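TRNA (cytosine(72)-C(5))-methyltransferase (Pyrococcus horikoshii, PDB 5ZVE) transfers a methyl group from S-adenosyl-L-methionine to the C5 position of cytosine 72 in several tRNAs, a modification that appears to slightly promote their thermal stability. Local coordinates at residues Val200-Ala205 / Leu263-Asp268; Asp268-Asp273 / Lys310-Gly315; Glu224-Asp229 / Lys251-Asp256. All coordinates share one frame; numbering follows the deposited sequence.

Contact 1: residues Val200-Ala205 / Leu263-Asp268; sequences VIIDMA and LGIKAD. With SAH (S-adenosyl-L-homocysteine), chain C.
Val200 and Asp268 grip each other by two hydrogen bonds. The backbone N of Val200 donates to Asp268 OD2 over 3.0 Å, nearly straight at 167° and on the anti lone pair, the one facing away from OD1. In return, Asp268 N donates to Val200 O at 3.0 Å, a more bent bond that reaches the carbonyl tilted 20° from its plane. Asp268 CG lies beside its own backbone N (chi1 -59°), on the side from which OD2 meets Val200 N. OD2 also comes within 3.4 Å of Val200 CG2, the methyl beside the backbone N.

The close apolar packing lies further in. Ile202 CD1 rests 3.8 Å from Ala267 CB, and the same methyl reaches Ile265 CG2 at 4.1 Å. Ile265 CG2 also meets Val200 CG1 at 3.7 Å, so one methyl of Ile265 serves both residues. Strands 201-203 and 267-273 are parallel neighbours in the central sheet of this class I, Rossmann-like methyltransferase domain, and the contact marks where the second of them enters it. Ile228 and Ile270 touch Ile202 from the flanking strands, and Ile226 packs on Ile265.

Towards solvent the contact thins out: Val200 and Ile265 are partly exposed, and the CB of exposed Lys266 points away from segment 200-205. At the other end, past strand 201-203, the chain enters the cofactor-binding loop, where Ala205 O accepts a 3.0 Å hydrogen bond from the amino N of S-adenosyl-L-homocysteine and Ala205 CB lies 3.4 Å from its ribose O4'.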
loop_
_atom_site.group_PDB
_atom_site.type_symbol
_atom_site.label_atom_id
_atom_site.label_comp_id
_atom_site.label_asym_id
_atom_site.label_seq_id
_atom_site.Cartn_x
_atom_site.Cartn_y
_atom_site.Cartn_z
ATOM N N VAL A 200 15.048 -16.861 13.566
ATOM C CA VAL A 200 13.660 -17.006 13.971
ATOM C C VAL A 200 12.966 -15.704 13.594
ATOM O O VAL A 200 13.378 -14.630 14.033
ATOM C CB VAL A 200 13.519 -17.297 15.473
ATOM C CG1 VAL A 200 12.061 -17.512 15.838
ATOM C CG2 VAL A 200 14.349 -18.518 15.847
ATOM N N ILE A 201 11.931 -15.799 12.766
ATOM C CA ILE A 201 11.348 -14.617 12.131
ATOM C C ILE A 201 9.851 -14.499 12.376
ATOM O O ILE A 201 9.105 -15.458 12.185
ATOM C CB ILE A 201 11.593 -14.636 10.603
ATOM C CG1 ILE A 201 13.091 -14.601 10.299
ATOM C CG2 ILE A 201 10.875 -13.483 9.927
ATOM C CD1 ILE A 201 13.426 -14.924 8.861
ATOM N N ILE A 202 9.411 -13.318 12.800
ATOM C CA ILE A 202 7.993 -13.089 13.034
ATOM C C ILE A 202 7.466 -11.846 12.325
ATOM O O ILE A 202 7.982 -10.745 12.514
ATOM C CB ILE A 202 7.680 -12.946 14.532
ATOM C CG1 ILE A 202 8.167 -14.173 15.309
ATOM C CG2 ILE A 202 6.184 -12.727 14.730
ATOM C CD1 ILE A 202 7.882 -14.095 16.798
ATOM N N ASP A 203 6.439 -12.044 11.506
ATOM C CA ASP A 203 5.655 -10.955 10.930
ATOM C C ASP A 203 4.340 -10.881 11.706
ATOM O O ASP A 203 3.475 -11.736 11.533
ATOM C CB ASP A 203 5.420 -11.201 9.435
ATOM C CG ASP A 203 4.939 -9.967 8.697
ATOM O OD1 ASP A 203 4.532 -8.982 9.346
ATOM O OD2 ASP A 203 4.985 -9.985 7.449
ATOM N N MET A 204 4.185 -9.875 12.564
ATOM C CA MET A 204 3.090 -9.911 13.534
ATOM C C MET A 204 1.835 -9.187 13.070
ATOM O O MET A 204 0.825 -9.186 13.765
ATOM C CB MET A 204 3.527 -9.325 14.882
ATOM C CG MET A 204 4.234 -7.982 14.819
ATOM S SD MET A 204 4.691 -7.421 16.481
ATOM C CE MET A 204 5.775 -8.731 16.959
ATOM N N ALA A 205 1.898 -8.585 11.890
ATOM C CA ALA A 205 0.711 -8.057 11.234
ATOM C C ALA A 205 0.889 -8.290 9.747
ATOM O O ALA A 205 1.203 -7.365 8.995
ATOM C CB ALA A 205 0.522 -6.584 11.543
ATOM N N LEU A 263 3.238 -16.855 23.197
ATOM C CA LEU A 263 4.028 -17.932 22.606
ATOM C C LEU A 263 5.314 -18.067 23.417
ATOM O O LEU A 263 5.576 -17.252 24.297
ATOM C CB LEU A 263 4.335 -17.654 21.127
ATOM C CG LEU A 263 3.230 -17.849 20.076
ATOM C CD1 LEU A 263 2.034 -16.940 20.313
ATOM C CD2 LEU A 263 3.771 -17.637 18.668
ATOM N N GLY A 264 6.132 -19.072 23.136
ATOM C CA GLY A 264 7.340 -19.232 23.926
ATOM C C GLY A 264 8.558 -18.758 23.168
ATOM O O GLY A 264 9.698 -19.018 23.557
ATOM N N ILE A 265 8.296 -18.048 22.079
ATOM C CA ILE A 265 9.318 -17.713 21.098
ATOM C C ILE A 265 10.095 -16.440 21.425
ATOM O O ILE A 265 9.513 -15.415 21.773
ATOM C CB ILE A 265 8.684 -17.582 19.715
ATOM C CG1 ILE A 265 7.961 -18.885 19.374
ATOM C CG2 ILE A 265 9.733 -17.245 18.669
ATOM C CD1 ILE A 265 7.097 -18.804 18.158
ATOM N N LYS A 266 11.415 -16.517 21.306
ATOM C CA LYS A 266 12.259 -15.330 21.303
ATOM C C LYS A 266 12.855 -15.172 19.908
ATOM O O LYS A 266 13.763 -15.909 19.526
ATOM C CB LYS A 266 13.362 -15.421 22.356
ATOM C CG LYS A 266 12.884 -15.504 23.794
ATOM C CD LYS A 266 14.065 -15.715 24.737
ATOM C CE LYS A 266 13.621 -16.157 26.123
ATOM N NZ LYS A 266 14.780 -16.307 27.047
ATOM N N ALA A 267 12.336 -14.217 19.144
ATOM C CA ALA A 267 12.728 -14.082 17.745
ATOM C C ALA A 267 14.026 -13.316 17.563
ATOM O O ALA A 267 14.371 -12.450 18.362
ATOM C CB ALA A 267 11.619 -13.406 16.954
ATOM N N ASP A 268 14.734 -13.646 16.489
ATOM C CA ASP A 268 15.906 -12.895 16.064
ATOM C C ASP A 268 15.485 -11.682 15.238
ATOM O O ASP A 268 16.109 -10.622 15.292
ATOM C CB ASP A 268 16.846 -13.797 15.264
ATOM C CG ASP A 268 17.312 -14.997 16.065
ATOM O OD1 ASP A 268 18.181 -14.818 16.941
ATOM O OD2 ASP A 268 16.790 -16.110 15.841
HETATM N N SAH C . 2.096 -6.313 6.334
HETATM C CA SAH C . 0.978 -6.587 5.438
HETATM C CB SAH C . -0.135 -5.552 5.604
HETATM C CG SAH C . -0.414 -5.088 7.037
HETATM S SD SAH C . -1.992 -4.209 7.131
HETATM C C SAH C . 1.404 -6.706 3.972
HETATM O O SAH C . 2.515 -6.337 3.592
HETATM O OXT SAH C . 0.645 -7.179 3.127
HETATM C "C5'" SAH C . -2.112 -4.368 8.935
HETATM C "C4'" SAH C . -2.698 -5.695 9.412
HETATM O "O4'" SAH C . -2.726 -5.727 10.825
HETATM C "C3'" SAH C . -4.130 -5.954 8.959
HETATM O "O3'" SAH C . -4.147 -7.083 8.117
HETATM C "C2'" SAH C . -4.906 -6.285 10.220
HETATM O "O2'" SAH C . -5.651 -7.464 10.039
HETATM C "C1'" SAH C . -3.812 -6.530 11.239
HETATM N N9 SAH C . -4.208 -6.239 12.634
HETATM C C8 SAH C . -4.929 -5.176 13.118
HETATM N N7 SAH C . -5.045 -5.311 14.461
HETATM C C5 SAH C . -4.412 -6.443 14.841
HETATM C C6 SAH C . -4.224 -7.053 16.076
HETATM N N6 SAH C . -4.720 -6.513 17.188
HETATM N N1 SAH C . -3.512 -8.231 16.145
HETATM C C2 SAH C . -2.993 -8.799 14.997
HETATM N N3 SAH C . -3.184 -8.190 13.776
HETATM C C4 SAH C . -3.882 -7.031 13.701
#

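Contact 2: residues Asp268-Asp273 / Lys310-Gly315; sequences DKILLD and KSLRRG. With SAH (S-adenosyl-L-homocysteine), chain C.
The carboxylate of Asp268 and the guanidinium of Arg313 have planes 58° apart, their side chains lying side by side and pointing the same way. OD1 approaches the guanidinium obliquely, and its salt bridge to Arg313 NH1 is long at 3.3 Å and weak. It lies equally near Arg313 CD, also 3.3 Å away, so the acid touches the aliphatic part of the arginine as well as its charge. The bend of the arginine chain at chi3 (62°) sets NE out of line with the extended part before it. The stronger polar partner of Asp268 is the backbone N of Val200, bound through OD2.

Deeper in, the contact is apolar. Ile270 CD1 meets Leu312 CG at 3.9 Å and Ser311 CB at 4.2 Å, while Leu312 CD2 lies against Ile270 CG1 and comes within 3.8 Å of Asp268 O. Ser311 OG is held by Ala307 O of the preceding helix.

At the far end of strand 267-273, Asp273 OD2 accepts a 2.7 Å hydrogen bond from the amino N of S-adenosyl-L-homocysteine and also pairs with Lys211, while Ser321 holds OD1. Segment 310-315, with its short strand 312-313, leads from helix 291-310 into strand 316-322, which runs parallel to strand 267-273: a beta-alpha-beta crossover. Ala308 of that helix, Leu318 of strand 316-322 and Ile202 of strand 201-203 touch Ile270.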
loop_
_atom_site.group_PDB
_atom_site.type_symbol
_atom_site.label_atom_id
_atom_site.label_comp_id
_atom_site.label_asym_id
_atom_site.label_seq_id
_atom_site.Cartn_x
_atom_site.Cartn_y
_atom_site.Cartn_z
ATOM N N ASP A 268 14.734 -13.646 16.489
ATOM C CA ASP A 268 15.906 -12.895 16.064
ATOM C C ASP A 268 15.485 -11.682 15.238
ATOM O O ASP A 268 16.109 -10.622 15.292
ATOM C CB ASP A 268 16.846 -13.797 15.264
ATOM C CG ASP A 268 17.312 -14.997 16.065
ATOM O OD1 ASP A 268 18.181 -14.818 16.941
ATOM O OD2 ASP A 268 16.790 -16.110 15.841
ATOM N N LYS A 269 14.416 -11.852 14.471
ATOM C CA LYS A 269 13.942 -10.799 13.586
ATOM C C LYS A 269 12.440 -10.660 13.694
ATOM O O LYS A 269 11.693 -11.636 13.576
ATOM C CB LYS A 269 14.340 -11.087 12.132
ATOM C CG LYS A 269 15.835 -11.253 11.920
ATOM C CD LYS A 269 16.538 -9.911 11.943
ATOM C CE LYS A 269 18.048 -10.075 11.883
ATOM N NZ LYS A 269 18.477 -10.898 10.728
ATOM N N ILE A 270 11.993 -9.437 13.921
ATOM C CA ILE A 270 10.569 -9.163 13.919
ATOM C C ILE A 270 10.237 -8.031 12.962
ATOM O O ILE A 270 10.843 -6.958 13.016
ATOM C CB ILE A 270 10.058 -8.805 15.326
ATOM C CG1 ILE A 270 10.080 -10.038 16.232
ATOM C CG2 ILE A 270 8.661 -8.251 15.242
ATOM C CD1 ILE A 270 9.518 -9.784 17.620
ATOM N N LEU A 271 9.281 -8.282 12.075
ATOM C CA LEU A 271 8.710 -7.224 11.260
ATOM C C LEU A 271 7.380 -6.758 11.829
ATOM O O LEU A 271 6.473 -7.560 12.066
ATOM C CB LEU A 271 8.520 -7.688 9.816
ATOM C CG LEU A 271 7.721 -6.699 8.963
ATOM C CD1 LEU A 271 8.467 -5.385 8.845
ATOM C CD2 LEU A 271 7.430 -7.278 7.588
ATOM N N LEU A 272 7.269 -5.454 12.046
ATOM C CA LEU A 272 6.017 -4.875 12.498
ATOM C C LEU A 272 5.543 -3.843 11.481
ATOM O O LEU A 272 5.843 -2.652 11.585
ATOM C CB LEU A 272 6.171 -4.253 13.892
ATOM C CG LEU A 272 4.949 -3.568 14.508
ATOM C CD1 LEU A 272 3.714 -4.453 14.423
ATOM C CD2 LEU A 272 5.230 -3.192 15.956
ATOM N N ASP A 273 4.822 -4.325 10.478
ATOM C CA ASP A 273 4.207 -3.451 9.493
ATOM C C ASP A 273 2.830 -3.111 10.038
ATOM O O ASP A 273 1.837 -3.751 9.708
ATOM C CB ASP A 273 4.133 -4.138 8.130
ATOM C CG ASP A 273 3.590 -3.235 7.046
ATOM O OD1 ASP A 273 3.889 -2.022 7.073
ATOM O OD2 ASP A 273 2.866 -3.743 6.164
ATOM N N LYS A 310 9.490 -7.391 23.862
ATOM C CA LYS A 310 9.569 -8.456 24.858
ATOM C C LYS A 310 9.776 -9.825 24.219
ATOM O O LYS A 310 10.249 -10.754 24.871
ATOM C CB LYS A 310 8.306 -8.481 25.720
ATOM C CG LYS A 310 8.173 -7.311 26.679
ATOM C CD LYS A 310 7.062 -7.544 27.701
ATOM C CE LYS A 310 5.718 -7.773 27.027
ATOM N NZ LYS A 310 4.617 -7.974 28.021
ATOM N N SER A 311 9.430 -9.949 22.941
ATOM C CA SER A 311 9.577 -11.218 22.238
ATOM C C SER A 311 10.857 -11.280 21.417
ATOM O O SER A 311 11.109 -12.266 20.726
ATOM C CB SER A 311 8.377 -11.464 21.323
ATOM O OG SER A 311 7.161 -11.485 22.051
ATOM N N LEU A 312 11.664 -10.228 21.489
ATOM C CA LEU A 312 12.928 -10.202 20.764
ATOM C C LEU A 312 14.058 -10.691 21.649
ATOM O O LEU A 312 14.148 -10.308 22.817
ATOM C CB LEU A 312 13.251 -8.790 20.265
ATOM C CG LEU A 312 12.932 -8.412 18.819
ATOM C CD1 LEU A 312 13.396 -6.987 18.549
ATOM C CD2 LEU A 312 13.576 -9.377 17.833
ATOM N N ARG A 313 14.915 -11.541 21.099
ATOM C CA ARG A 313 16.157 -11.864 21.782
ATOM C C ARG A 313 16.981 -10.596 21.880
ATOM O O ARG A 313 16.847 -9.699 21.043
ATOM C CB ARG A 313 16.949 -12.943 21.048
ATOM C CG ARG A 313 16.206 -14.237 20.819
ATOM C CD ARG A 313 17.057 -15.210 20.021
ATOM N NE ARG A 313 18.275 -15.571 20.743
ATOM C CZ ARG A 313 19.167 -16.457 20.309
ATOM N NH1 ARG A 313 18.984 -17.071 19.148
ATOM N NH2 ARG A 313 20.246 -16.723 21.035
ATOM N N ARG A 314 17.809 -10.508 22.915
ATOM C CA ARG A 314 18.830 -9.477 22.962
ATOM C C ARG A 314 19.699 -9.652 21.728
ATOM O O ARG A 314 19.973 -10.777 21.320
ATOM C CB ARG A 314 19.658 -9.568 24.248
ATOM C CG ARG A 314 18.906 -9.137 25.503
ATOM C CD ARG A 314 19.730 -9.368 26.765
ATOM N NE ARG A 314 19.996 -10.785 27.004
ATOM C CZ ARG A 314 19.187 -11.590 27.687
ATOM N NH1 ARG A 314 18.060 -11.118 28.203
ATOM N NH2 ARG A 314 19.505 -12.865 27.859
ATOM N N GLY A 315 20.125 -8.544 21.132
ATOM C CA GLY A 315 20.809 -8.590 19.854
ATOM C C GLY A 315 19.845 -8.762 18.687
ATOM O O GLY A 315 20.254 -8.767 17.526
HETATM N N SAH C . 2.096 -6.313 6.334
HETATM C CA SAH C . 0.978 -6.587 5.438
HETATM C CB SAH C . -0.135 -5.552 5.604
HETATM C CG SAH C . -0.414 -5.088 7.037
HETATM S SD SAH C . -1.992 -4.209 7.131
HETATM C C SAH C . 1.404 -6.706 3.972
HETATM O O SAH C . 2.515 -6.337 3.592
HETATM O OXT SAH C . 0.645 -7.179 3.127
HETATM C "C5'" SAH C . -2.112 -4.368 8.935
HETATM C "C4'" SAH C . -2.698 -5.695 9.412
HETATM O "O4'" SAH C . -2.726 -5.727 10.825
HETATM C "C3'" SAH C . -4.130 -5.954 8.959
HETATM O "O3'" SAH C . -4.147 -7.083 8.117
HETATM C "C2'" SAH C . -4.906 -6.285 10.220
HETATM O "O2'" SAH C . -5.651 -7.464 10.039
HETATM C "C1'" SAH C . -3.812 -6.530 11.239
HETATM N N9 SAH C . -4.208 -6.239 12.634
HETATM C C8 SAH C . -4.929 -5.176 13.118
HETATM N N7 SAH C . -5.045 -5.311 14.461
HETATM C C5 SAH C . -4.412 -6.443 14.841
HETATM C C6 SAH C . -4.224 -7.053 16.076
HETATM N N6 SAH C . -4.720 -6.513 17.188
HETATM N N1 SAH C . -3.512 -8.231 16.145
HETATM C C2 SAH C . -2.993 -8.799 14.997
HETATM N N3 SAH C . -3.184 -8.190 13.776
HETATM C C4 SAH C . -3.882 -7.031 13.701
#

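Contact 3: residues Glu224-Asp229 / Lys251-Asp256. With SAH (S-adenosyl-L-homocysteine), chain C.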
loop_
_atom_site.group_PDB
_atom_site.type_symbol
_atom_site.label_atom_id
_atom_site.label_comp_id
_atom_site.label_asym_id
_atom_site.label_seq_id
_atom_site.Cartn_x
_atom_site.Cartn_y
_atom_site.Cartn_z
ATOM N N GLU A 224 11.923 -20.736 8.260
ATOM C CA GLU A 224 10.504 -20.635 8.575
ATOM C C GLU A 224 10.144 -19.199 8.932
ATOM O O GLU A 224 10.919 -18.493 9.584
ATOM C CB GLU A 224 10.131 -21.584 9.723
ATOM C CG GLU A 224 8.723 -21.379 10.287
ATOM C CD GLU A 224 8.402 -22.310 11.447
ATOM O OE1 GLU A 224 7.764 -23.359 11.212
ATOM O OE2 GLU A 224 8.775 -21.986 12.595
ATOM N N ILE A 225 8.972 -18.767 8.478
ATOM C CA ILE A 225 8.448 -17.457 8.823
ATOM C C ILE A 225 7.127 -17.621 9.553
ATOM O O ILE A 225 6.211 -18.284 9.062
ATOM C CB ILE A 225 8.230 -16.577 7.584
ATOM C CG1 ILE A 225 9.501 -16.515 6.735
ATOM C CG2 ILE A 225 7.777 -15.183 7.999
ATOM C CD1 ILE A 225 9.275 -15.906 5.357
ATOM N N ILE A 226 7.033 -17.028 10.733
ATOM C CA ILE A 226 5.784 -17.029 11.471
ATOM C C ILE A 226 5.009 -15.769 11.149
ATOM O O ILE A 226 5.490 -14.662 11.387
ATOM C CB ILE A 226 6.022 -17.122 12.980
ATOM C CG1 ILE A 226 6.735 -18.432 13.309
ATOM C CG2 ILE A 226 4.702 -17.018 13.726
ATOM C CD1 ILE A 226 7.310 -18.470 14.681
ATOM N N ALA A 227 3.809 -15.940 10.606
ATOM C CA ALA A 227 3.013 -14.807 10.157
ATOM C C ALA A 227 1.715 -14.692 10.938
ATOM O O ALA A 227 0.892 -15.605 10.941
ATOM C CB ALA A 227 2.724 -14.924 8.674
ATOM N N ILE A 228 1.541 -13.554 11.599
ATOM C CA ILE A 228 0.407 -13.347 12.488
ATOM C C ILE A 228 -0.577 -12.337 11.918
ATOM O O ILE A 228 -0.171 -11.315 11.374
ATOM C CB ILE A 228 0.883 -12.850 13.868
ATOM C CG1 ILE A 228 1.873 -13.840 14.479
ATOM C CG2 ILE A 228 -0.293 -12.595 14.794
ATOM C CD1 ILE A 228 2.519 -13.344 15.736
ATOM N N ASP A 229 -1.867 -12.618 12.053
ATOM C CA ASP A 229 -2.893 -11.620 11.788
ATOM C C ASP A 229 -4.168 -11.960 12.550
ATOM O O ASP A 229 -4.450 -13.128 12.808
ATOM C CB ASP A 229 -3.189 -11.502 10.296
ATOM C CG ASP A 229 -3.678 -10.120 9.917
ATOM O OD1 ASP A 229 -4.872 -9.825 10.134
ATOM O OD2 ASP A 229 -2.866 -9.323 9.402
ATOM N N LYS A 251 4.434 -20.097 8.210
ATOM C CA LYS A 251 3.454 -20.661 9.131
ATOM C C LYS A 251 2.475 -19.586 9.593
ATOM O O LYS A 251 2.866 -18.615 10.245
ATOM C CB LYS A 251 4.144 -21.302 10.335
ATOM C CG LYS A 251 3.186 -21.775 11.422
ATOM C CD LYS A 251 2.244 -22.857 10.909
ATOM C CE LYS A 251 1.589 -23.622 12.053
ATOM N NZ LYS A 251 1.041 -22.713 13.094
ATOM N N LEU A 252 1.207 -19.763 9.241
ATOM C CA LEU A 252 0.164 -18.817 9.620
ATOM C C LEU A 252 -0.406 -19.115 10.998
ATOM O O LEU A 252 -0.759 -20.251 11.304
ATOM C CB LEU A 252 -0.970 -18.825 8.593
ATOM C CG LEU A 252 -0.963 -17.778 7.479
ATOM C CD1 LEU A 252 0.379 -17.715 6.820
ATOM C CD2 LEU A 252 -2.019 -18.119 6.453
ATOM N N VAL A 253 -0.495 -18.082 11.826
ATOM C CA VAL A 253 -1.180 -18.194 13.105
ATOM C C VAL A 253 -2.137 -17.011 13.266
ATOM O O VAL A 253 -1.759 -15.849 13.089
ATOM C CB VAL A 253 -0.182 -18.288 14.293
ATOM C CG1 VAL A 253 0.622 -19.573 14.217
ATOM C CG2 VAL A 253 0.737 -17.092 14.338
ATOM N N GLN A 254 -3.392 -17.325 13.571
ATOM C CA GLN A 254 -4.401 -16.311 13.829
ATOM C C GLN A 254 -4.466 -15.978 15.316
ATOM O O GLN A 254 -4.661 -16.869 16.143
ATOM C CB GLN A 254 -5.765 -16.789 13.341
ATOM C CG GLN A 254 -6.852 -15.754 13.477
ATOM C CD GLN A 254 -8.201 -16.281 13.059
ATOM O OE1 GLN A 254 -8.322 -17.417 12.600
ATOM N NE2 GLN A 254 -9.230 -15.456 13.209
ATOM N N MET A 255 -4.341 -14.692 15.638
ATOM C CA MET A 255 -4.286 -14.239 17.028
ATOM C C MET A 255 -4.134 -12.729 17.127
ATOM O O MET A 255 -3.757 -12.069 16.159
ATOM C CB MET A 255 -3.123 -14.904 17.773
ATOM C CG MET A 255 -1.779 -14.256 17.491
ATOM S SD MET A 255 -0.410 -14.965 18.420
ATOM C CE MET A 255 -0.792 -14.393 20.076
ATOM N N ASP A 256 -4.436 -12.191 18.307
ATOM C CA ASP A 256 -4.132 -10.801 18.627
ATOM C C ASP A 256 -2.629 -10.675 18.868
ATOM O O ASP A 256 -2.104 -11.199 19.851
ATOM C CB ASP A 256 -4.930 -10.345 19.854
ATOM C CG ASP A 256 -4.652 -8.901 20.242
ATOM O OD1 ASP A 256 -3.904 -8.204 19.524
ATOM O OD2 ASP A 256 -5.181 -8.461 21.285
HETATM N N SAH C . 2.096 -6.313 6.334
HETATM C CA SAH C . 0.978 -6.587 5.438
HETATM C CB SAH C . -0.135 -5.552 5.604
HETATM C CG SAH C . -0.414 -5.088 7.037
HETATM S SD SAH C . -1.992 -4.209 7.131
HETATM C C SAH C . 1.404 -6.706 3.972
HETATM O O SAH C . 2.515 -6.337 3.592
HETATM O OXT SAH C . 0.645 -7.179 3.127
HETATM C "C5'" SAH C . -2.112 -4.368 8.935
HETATM C "C4'" SAH C . -2.698 -5.695 9.412
HETATM O "O4'" SAH C . -2.726 -5.727 10.825
HETATM C "C3'" SAH C . -4.130 -5.954 8.959
HETATM O "O3'" SAH C . -4.147 -7.083 8.117
HETATM C "C2'" SAH C . -4.906 -6.285 10.220
HETATM O "O2'" SAH C . -5.651 -7.464 10.039
HETATM C "C1'" SAH C . -3.812 -6.530 11.239
HETATM N N9 SAH C . -4.208 -6.239 12.634
HETATM C C8 SAH C . -4.929 -5.176 13.118
HETATM N N7 SAH C . -5.045 -5.311 14.461
HETATM C C5 SAH C . -4.412 -6.443 14.841
HETATM C C6 SAH C . -4.224 -7.053 16.076
HETATM N N6 SAH C . -4.720 -6.513 17.188
HETATM N N1 SAH C . -3.512 -8.231 16.145
HETATM C C2 SAH C . -2.993 -8.799 14.997
HETATM N N3 SAH C . -3.184 -8.190 13.776
HETATM C C4 SAH C . -3.882 -7.031 13.701
#
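Ile228 and Val253 meet more tightly than usual van der Waals contact, Ile228 CG1 lying 3.4 Å from Val253 CG2. The other branch, Ile228 CG2, is similarly pressed on Met255 CG at 3.5 Å. Val253 CG2 sits between its own backbone N and carbonyl carbon, and it also reaches Ile226 CG2. Ala227 CB and Leu252 CD1 touch on the other face of the sheet, the face that carries Asp229.

Around these side chains the backbones pair in parallel, the strand axes 27° apart. Lys251 N donates to Ile225 O, Ala227 N to Lys251 O, and Val253 N to Ala227 O, all close to straight. Asp229 N to Val253 O is a weak bond; beyond it Met255 N donates to Asp229 O at 3.2 Å from above the carbonyl plane.

Strands 225-229 and 250-254 with helix 232-245 form a beta-alpha-beta unit of the Rossmann-like domain. Met238 of the helix touches Ala227, and Glu239 and Ile242 touch Leu252; on the other face, Leu260 packs on Ile228.

Asp229 at the end of its strand and Asp256 just beyond the other hold S-adenosyl-L-homocysteine. Asp229 OD1 accepts a very short bond, 2.5 Å, from ribose O2', with OD2 2.9 Å from O3'. CG stands roughly anti to the backbone N (chi1 -152°), and Ser231 N and Ala207 N bind OD1 and OD2 respectively, fixing the carboxylate. Asp256 OD1 accepts a hydrogen bond from adenine N6, with N6 3.0 Å from OD1 (163° at the hydrogen), while OD2 pairs with Arg258. One acid thus lies against both ribose hydroxyls, accepting from O2', and the other binds the exocyclic amine, consistent with recognition of the adenosine of the methyl donor, whose product occupies the site here.

From the N terminus, strand 201-203 comes first and leads into the cofactor loop and helix 210-218. Contact 3 then closes the short loop from strand 225-229 through helix 232-245 to strand 250-254, and lies nested inside the longer loop that contact 1 closes when the chain returns at 263-268. Contact 2 follows in series, sharing Asp268 with contact 1 and closing the excursion through helix 291-310. Strand 201-203 sits between strands 225-229 and 267-273, so contacts 1 and 3 touch, as do contacts 1 and 2; contacts 2 and 3 stay about 7 Å apart at their nearest atoms. All three extend to the same S-adenosyl-L-homocysteine.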